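Local coordinates for branched-chain amino acid transport system substrate-binding protein (Rhodopseudomonas palustris, PDB 4JB0), which probably captures lignin-derived aromatic acids such as ferulate in the periplasm, as the substrate-binding protein of an ABC uptake system, at residues 75-80 / 140-145. Residues are numbered along the deposited sequence; the frame is centred on the assembly and turned at random.
Sequences VTPPTV and YSDSYG. With FER (3-(4-hydroxy-3-methoxyphenyl)-2-propenoic acid), chain B.
Carboxylate oxygen O2 of the bound ferulate is gripped by Thr76, whose backbone N donates to it over 2.7 Å with an N-H...O angle of 161°. From the facing segment, CB of Tyr144 lies against the same oxygen, 3.5 Å away. Thr76 OG1 lies 3.0 Å from O2 and is also within hydrogen-bonding reach of the carbonyl oxygen of Pro98. With CG of Tyr144 turned anti to its backbone N (chi1 -174°), the ring lies along the ligand, one face under the propenoate carbon C8, which lies over the ring centre, 3.5 Å above its plane. A hydrogen bond to Thr219 fixes the far end of this ring. The other carboxylate oxygen, O1, meets the Tyr140 ring at its edge, in plane, 3.5 Å from CE2, and CG1 of Val75 touches O1 as well. Arg171 binds the ligand and also forms a salt bridge with Asp142, so it ties ferulate to the start of helix 143-158, where Asp142 is N-cap and accepts a weak bond from Tyr144 N. Beyond the carboxylate the segments meet directly: Thr76 CG2 lies 3.3 Å from Ser143 OG, and the Pro77 ring crosses the Asp142 side chain at about a right angle, with CG 3.8 Å from OD1. The N-terminus of helix 76-89 points at the carboxylate and its dipole probably favours the charge, while the first turn of helix 143-158, from the other lobe, flanks it through Tyr144, an arrangement characteristic of the ligand-bound interdomain cleft of a periplasmic binding protein, consistent with a closed form.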
loop_
_atom_site.group_PDB
_atom_site.type_symbol
_atom_site.label_atom_id
_atom_site.label_comp_id
_atom_site.label_asym_id
_atom_site.label_seq_id
_atom_site.Cartn_x
_atom_site.Cartn_y
_atom_site.Cartn_z
ATOM N N VAL A 75 -1.226 -7.890 -2.674
ATOM C CA VAL A 75 -0.360 -7.439 -3.784
ATOM C C VAL A 75 -1.270 -7.034 -4.971
ATOM O O VAL A 75 -2.447 -7.338 -4.953
ATOM C CB VAL A 75 0.719 -8.503 -4.179
ATOM C CG1 VAL A 75 1.841 -8.555 -3.067
ATOM C CG2 VAL A 75 0.087 -9.878 -4.305
ATOM N N THR A 76 -0.747 -6.352 -5.974
ATOM C CA THR A 76 -1.625 -5.722 -6.956
ATOM C C THR A 76 -2.436 -6.731 -7.833
ATOM O O THR A 76 -3.628 -6.560 -8.023
ATOM C CB THR A 76 -0.836 -4.732 -7.828
ATOM O OG1 THR A 76 -0.266 -3.693 -6.999
ATOM C CG2 THR A 76 -1.825 -4.095 -8.940
ATOM N N PRO A 77 -1.790 -7.803 -8.379
ATOM C CA PRO A 77 -2.641 -8.648 -9.278
ATOM C C PRO A 77 -3.914 -9.281 -8.643
ATOM O O PRO A 77 -5.011 -9.160 -9.240
ATOM C CB PRO A 77 -1.653 -9.703 -9.838
ATOM C CG PRO A 77 -0.254 -8.965 -9.724
ATOM C CD PRO A 77 -0.365 -8.187 -8.420
ATOM N N PRO A 78 -3.825 -9.886 -7.414
ATOM C CA PRO A 78 -5.081 -10.377 -6.863
ATOM C C PRO A 78 -6.000 -9.236 -6.453
ATOM O O PRO A 78 -7.210 -9.443 -6.396
ATOM C CB PRO A 78 -4.673 -11.192 -5.642
ATOM C CG PRO A 78 -3.321 -10.648 -5.281
ATOM C CD PRO A 78 -2.668 -10.294 -6.595
ATOM N N THR A 79 -5.446 -8.059 -6.173
ATOM C CA THR A 79 -6.276 -6.913 -5.789
ATOM C C THR A 79 -7.158 -6.459 -6.956
ATOM O O THR A 79 -8.340 -6.175 -6.794
ATOM C CB THR A 79 -5.366 -5.793 -5.263
ATOM O OG1 THR A 79 -4.751 -6.303 -4.077
ATOM C CG2 THR A 79 -6.129 -4.554 -4.884
ATOM N N VAL A 80 -6.548 -6.373 -8.126
ATOM C CA VAL A 80 -7.295 -6.138 -9.368
ATOM C C VAL A 80 -8.448 -7.160 -9.485
ATOM O O VAL A 80 -9.598 -6.795 -9.784
ATOM C CB VAL A 80 -6.354 -6.324 -10.573
ATOM C CG1 VAL A 80 -7.223 -6.510 -11.872
ATOM C CG2 VAL A 80 -5.410 -5.128 -10.655
ATOM N N TYR A 140 8.700 -5.421 -11.489
ATOM C CA TYR A 140 7.964 -6.582 -11.898
ATOM C C TYR A 140 7.387 -6.439 -13.308
ATOM O O TYR A 140 6.927 -5.344 -13.713
ATOM C CB TYR A 140 6.769 -6.823 -10.975
ATOM C CG TYR A 140 7.030 -7.030 -9.497
ATOM C CD1 TYR A 140 8.114 -7.779 -9.051
ATOM C CD2 TYR A 140 6.075 -6.599 -8.554
ATOM C CE1 TYR A 140 8.302 -8.029 -7.687
ATOM C CE2 TYR A 140 6.244 -6.861 -7.185
ATOM C CZ TYR A 140 7.376 -7.586 -6.771
ATOM O OH TYR A 140 7.559 -7.847 -5.432
ATOM N N SER A 141 7.409 -7.557 -14.041
ATOM C CA SER A 141 6.673 -7.683 -15.319
ATOM C C SER A 141 5.159 -7.887 -15.064
ATOM O O SER A 141 4.548 -8.899 -15.450
ATOM C CB SER A 141 7.243 -8.860 -16.117
ATOM O OG SER A 141 7.357 -10.006 -15.267
ATOM N N ASP A 142 4.556 -6.961 -14.342
ATOM C CA ASP A 142 3.114 -7.036 -14.049
ATOM C C ASP A 142 2.519 -5.642 -13.795
ATOM O O ASP A 142 3.230 -4.650 -13.958
ATOM C CB ASP A 142 2.760 -8.092 -12.958
ATOM C CG ASP A 142 3.165 -7.696 -11.539
ATOM O OD1 ASP A 142 3.416 -8.609 -10.715
ATOM O OD2 ASP A 142 3.241 -6.504 -11.219
ATOM N N SER A 143 1.241 -5.585 -13.403
ATOM C CA SER A 143 0.541 -4.308 -13.219
ATOM C C SER A 143 1.184 -3.346 -12.168
ATOM O O SER A 143 1.083 -2.123 -12.331
ATOM C CB SER A 143 -0.956 -4.526 -12.943
ATOM O OG SER A 143 -1.162 -5.452 -11.859
ATOM N N TYR A 144 1.782 -3.861 -11.092
ATOM C CA TYR A 144 2.479 -2.958 -10.133
ATOM C C TYR A 144 3.721 -2.367 -10.787
ATOM O O TYR A 144 3.962 -1.178 -10.665
ATOM C CB TYR A 144 2.912 -3.714 -8.875
ATOM C CG TYR A 144 3.513 -2.846 -7.761
ATOM C CD1 TYR A 144 2.749 -1.855 -7.118
ATOM C CD2 TYR A 144 4.866 -3.010 -7.369
ATOM C CE1 TYR A 144 3.312 -1.063 -6.075
ATOM C CE2 TYR A 144 5.450 -2.212 -6.341
ATOM C CZ TYR A 144 4.668 -1.275 -5.702
ATOM O OH TYR A 144 5.229 -0.553 -4.702
ATOM N N GLY A 145 4.501 -3.243 -11.460
ATOM C CA GLY A 145 5.699 -2.859 -12.251
ATOM C C GLY A 145 5.415 -1.784 -13.287
ATOM O O GLY A 145 6.192 -0.853 -13.467
HETATM C C4 FER B . 1.724 -1.128 -0.258
HETATM C C5 FER B . 2.409 -0.761 -1.408
HETATM C C6 FER B . 2.732 -1.755 -2.322
HETATM C C3 FER B . 1.368 -2.444 -0.019
HETATM C C2 FER B . 1.691 -3.440 -0.946
HETATM C C1 FER B . 2.376 -3.081 -2.106
HETATM C C10 FER B . 0.343 -4.183 1.357
HETATM C C7 FER B . 2.667 -4.209 -3.030
HETATM C C8 FER B . 2.491 -4.153 -4.352
HETATM C C9 FER B . 2.717 -5.369 -5.179
HETATM O O1 FER B . 3.656 -6.178 -4.935
HETATM O O2 FER B . 1.855 -5.597 -6.070
HETATM O O4 FER B . 1.391 -0.183 0.633
HETATM O O3 FER B . 0.681 -2.794 1.121
#